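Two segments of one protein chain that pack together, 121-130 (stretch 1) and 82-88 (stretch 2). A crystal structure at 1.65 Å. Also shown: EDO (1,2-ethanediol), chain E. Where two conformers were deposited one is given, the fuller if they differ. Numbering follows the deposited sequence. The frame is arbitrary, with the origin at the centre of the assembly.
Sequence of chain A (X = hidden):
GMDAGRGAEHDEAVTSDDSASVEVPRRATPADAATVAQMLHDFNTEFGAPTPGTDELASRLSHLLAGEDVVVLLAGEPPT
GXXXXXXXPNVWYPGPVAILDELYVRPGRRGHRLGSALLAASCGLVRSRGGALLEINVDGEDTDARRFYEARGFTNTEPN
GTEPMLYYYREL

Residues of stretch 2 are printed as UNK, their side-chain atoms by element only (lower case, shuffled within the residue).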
# COMPACT_ATOMS: atom_id res chain seq x y z
N ALA A 121 -3.09 17.61 -7.61
CA ALA A 121 -3.62 16.90 -8.76
C ALA A 121 -3.87 15.41 -8.42
O ALA A 121 -4.87 14.82 -8.86
CB ALA A 121 -2.67 17.04 -9.96
N SER A 122 -2.96 14.81 -7.63
CA SER A 122 -3.10 13.40 -7.16
C SER A 122 -4.36 13.22 -6.32
O SER A 122 -5.12 12.31 -6.54
CB SER A 122 -1.87 12.97 -6.35
OG SER A 122 -0.66 13.04 -7.13
N CYS A 123 -4.63 14.14 -5.40
CA CYS A 123 -5.84 14.02 -4.60
C CYS A 123 -7.11 14.06 -5.47
O CYS A 123 -8.04 13.30 -5.26
CB CYS A 123 -5.88 15.08 -3.52
SG CYS A 123 -4.64 14.91 -2.28
N GLY A 124 -7.13 14.97 -6.45
CA GLY A 124 -8.24 15.06 -7.39
C GLY A 124 -8.47 13.81 -8.20
O GLY A 124 -9.58 13.36 -8.38
N LEU A 125 -7.38 13.24 -8.69
CA LEU A 125 -7.47 12.01 -9.44
C LEU A 125 -7.98 10.85 -8.59
O LEU A 125 -8.83 10.10 -9.04
CB LEU A 125 -6.12 11.72 -10.08
CG LEU A 125 -6.14 10.67 -11.19
CD1 LEU A 125 -5.29 11.09 -12.35
CD2 LEU A 125 -5.67 9.39 -10.59
N VAL A 126 -7.51 10.73 -7.35
CA VAL A 126 -8.01 9.71 -6.43
C VAL A 126 -9.52 9.85 -6.19
O VAL A 126 -10.27 8.87 -6.29
CB VAL A 126 -7.18 9.68 -5.09
CG1 VAL A 126 -7.81 8.70 -4.07
CG2 VAL A 126 -5.69 9.36 -5.37
N ARG A 127 -9.96 11.08 -5.90
CA ARG A 127 -11.39 11.35 -5.73
C ARG A 127 -12.18 10.93 -6.97
O ARG A 127 -13.26 10.34 -6.85
CB ARG A 127 -11.65 12.84 -5.45
CG ARG A 127 -11.53 13.25 -3.98
CD ARG A 127 -12.23 14.65 -3.67
NE ARG A 127 -11.71 15.20 -2.40
CZ ARG A 127 -10.65 16.00 -2.29
NH1 ARG A 127 -9.96 16.40 -3.37
NH2 ARG A 127 -10.27 16.43 -1.07
N SER A 128 -11.66 11.26 -8.15
CA SER A 128 -12.32 10.95 -9.42
C SER A 128 -12.53 9.47 -9.60
O SER A 128 -13.50 9.05 -10.23
CB SER A 128 -11.58 11.52 -10.65
OG SER A 128 -10.42 10.77 -11.07
N ARG A 129 -11.61 8.68 -9.04
CA ARG A 129 -11.69 7.20 -9.09
C ARG A 129 -12.61 6.61 -7.98
O ARG A 129 -12.72 5.38 -7.81
CB ARG A 129 -10.29 6.61 -8.94
CG ARG A 129 -9.34 6.84 -10.05
CD ARG A 129 -9.59 5.91 -11.22
NE ARG A 129 -9.27 4.53 -10.85
CZ ARG A 129 -8.09 3.96 -11.05
NH1 ARG A 129 -7.12 4.66 -11.59
NH2 ARG A 129 -7.89 2.72 -10.63
N GLY A 130 -13.19 7.47 -7.18
CA GLY A 130 -14.05 7.06 -6.10
C GLY A 130 -13.26 6.66 -4.86
O GLY A 130 -13.80 6.02 -3.99
N UNK A 82 7.36 14.63 -11.24
CA UNK A 82 6.34 13.62 -11.44
C UNK A 82 5.82 13.07 -10.13
O UNK A 82 6.50 13.19 -9.08
c UNK A 82 7.64 10.59 -10.82
c UNK A 82 8.50 10.79 -13.15
c UNK A 82 6.88 12.50 -12.34
c UNK A 82 8.02 11.59 -11.92
N UNK A 83 4.61 12.51 -10.19
CA UNK A 83 4.01 11.74 -9.11
C UNK A 83 3.60 10.36 -9.66
O UNK A 83 3.14 10.28 -10.80
c UNK A 83 2.81 12.45 -8.56
N UNK A 84 3.80 9.32 -8.83
CA UNK A 84 3.41 7.93 -9.12
C UNK A 84 2.39 7.53 -8.07
O UNK A 84 2.71 7.57 -6.85
c UNK A 84 4.60 6.94 -9.12
c UNK A 84 5.65 7.42 -10.13
c UNK A 84 4.14 5.55 -9.50
N UNK A 85 1.22 7.16 -8.57
CA UNK A 85 0.07 6.71 -7.74
C UNK A 85 -0.24 5.28 -8.03
O UNK A 85 -0.32 4.90 -9.18
c UNK A 85 -1.19 7.50 -8.04
c UNK A 85 -1.16 8.97 -7.61
c UNK A 85 -1.40 9.05 -6.10
c UNK A 85 -2.21 9.80 -8.37
N UNK A 86 -0.49 4.47 -6.99
CA UNK A 86 -1.00 3.13 -7.19
C UNK A 86 -2.36 3.00 -6.53
O UNK A 86 -2.61 3.64 -5.52
o UNK A 86 0.14 2.19 -5.23
c UNK A 86 -0.04 2.09 -6.61
N UNK A 87 -3.18 2.17 -7.14
CA UNK A 87 -4.57 1.91 -6.69
C UNK A 87 -4.76 0.45 -6.41
O UNK A 87 -4.22 -0.42 -7.12
c UNK A 87 -6.52 5.93 -7.53
c UNK A 87 -5.53 3.81 -8.05
c UNK A 87 -4.58 4.43 -8.85
c UNK A 87 -5.50 2.33 -7.81
c UNK A 87 -4.61 5.82 -9.00
c UNK A 87 -6.48 4.58 -7.40
c UNK A 87 -5.58 6.57 -8.35
N UNK A 88 -5.58 0.15 -5.41
CA UNK A 88 -5.89 -1.23 -5.07
C UNK A 88 -7.26 -1.28 -4.39
O UNK A 88 -7.70 -0.29 -3.79
c UNK A 88 -3.64 -1.60 -1.87
n UNK A 88 -3.78 0.06 1.40
c UNK A 88 -4.82 -1.79 -4.14
c UNK A 88 -3.55 -0.08 0.11
n UNK A 88 -3.86 -1.25 -0.48
n UNK A 88 -3.02 0.93 -0.57
c UNK A 88 -4.86 -1.26 -2.73
C1 EDO E . -16.72 3.63 -5.65
O1 EDO E . -16.81 4.57 -4.55
C2 EDO E . -15.63 4.11 -6.60
O2 EDO E . -15.20 3.15 -7.58

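Position 82 carries four carbons, forked at the second, and none reaches the helical stretch. A four-carbon chain with its fork one carbon beyond CB is Leu 82, buried, but out of reach of stretch 1.

Position 83 has a single side-chain carbon, CB, pointing toward the helix and resting 3.8 Å from Ser 122 OG. One carbon means Ala 83. The touch is plain packing, and the serine hydroxyl finds its hydrogen bond elsewhere in the structure.

At position 84 one carbon carries two more, a fork directly at CB, and the CA-to-CB bond points away from the helix. This is Val 84, on the other face of the strand.

Position 85 again shows four carbons forked at the second, now directed toward the helix. One branch end lies 3.8 Å from Ser 122 CB and 4.1 Å from Leu 125 CD2; the other approaches Val 126 CG2 at 4.4 Å. This is Leu 85, with chi1 m and chi2 t.

Position 86 holds one carbon and one oxygen, out of reach of the helix: Ser 86, its hydroxyl hydrogen-bonded elsewhere in the structure.

Position 87 has one carbon followed by a six-carbon ring with no heteroatom. The far atom of the ring sits 3.6 Å from Leu 125 CD2 and 4.1 Å from Val 126 CG2, while the Arg 129 guanidinium lies over one ring face. This is Phe 87, and Arg 129 NH2 is 3.7 Å from its CG.

Position 88 runs three carbons, a nitrogen, then a carbon bearing two more nitrogens, and its CA-to-CB bond points away from the helix. This is Arg 88, both terminal nitrogens hydrogen-bonded elsewhere in the structure.

The rule is alternation. Strand positions 83, 85 and 87 face the helix with growing side chains, and the two elements run roughly parallel, at 25°, with axes 10.1 Å apart at closest approach. Ser 122, Leu 125, Val 126 and Arg 129 answer from the helix and its end, following the three-four spacing of helical turns. No hydrogen bond crosses; apolar packing gives way at Arg 129 to a cation-pi stack, with Arg 129 CZ 4.0 Å from the Phe 87 ring centroid and the planes at 24°. Just beyond, Gly 130 closes the helix in a Schellman motif, its positive phi suited to glycine, and Gly 130 N bonds back to Arg 127 O at 2.9 Å.

Stretch 2, residues 82-88: LAVLSFR
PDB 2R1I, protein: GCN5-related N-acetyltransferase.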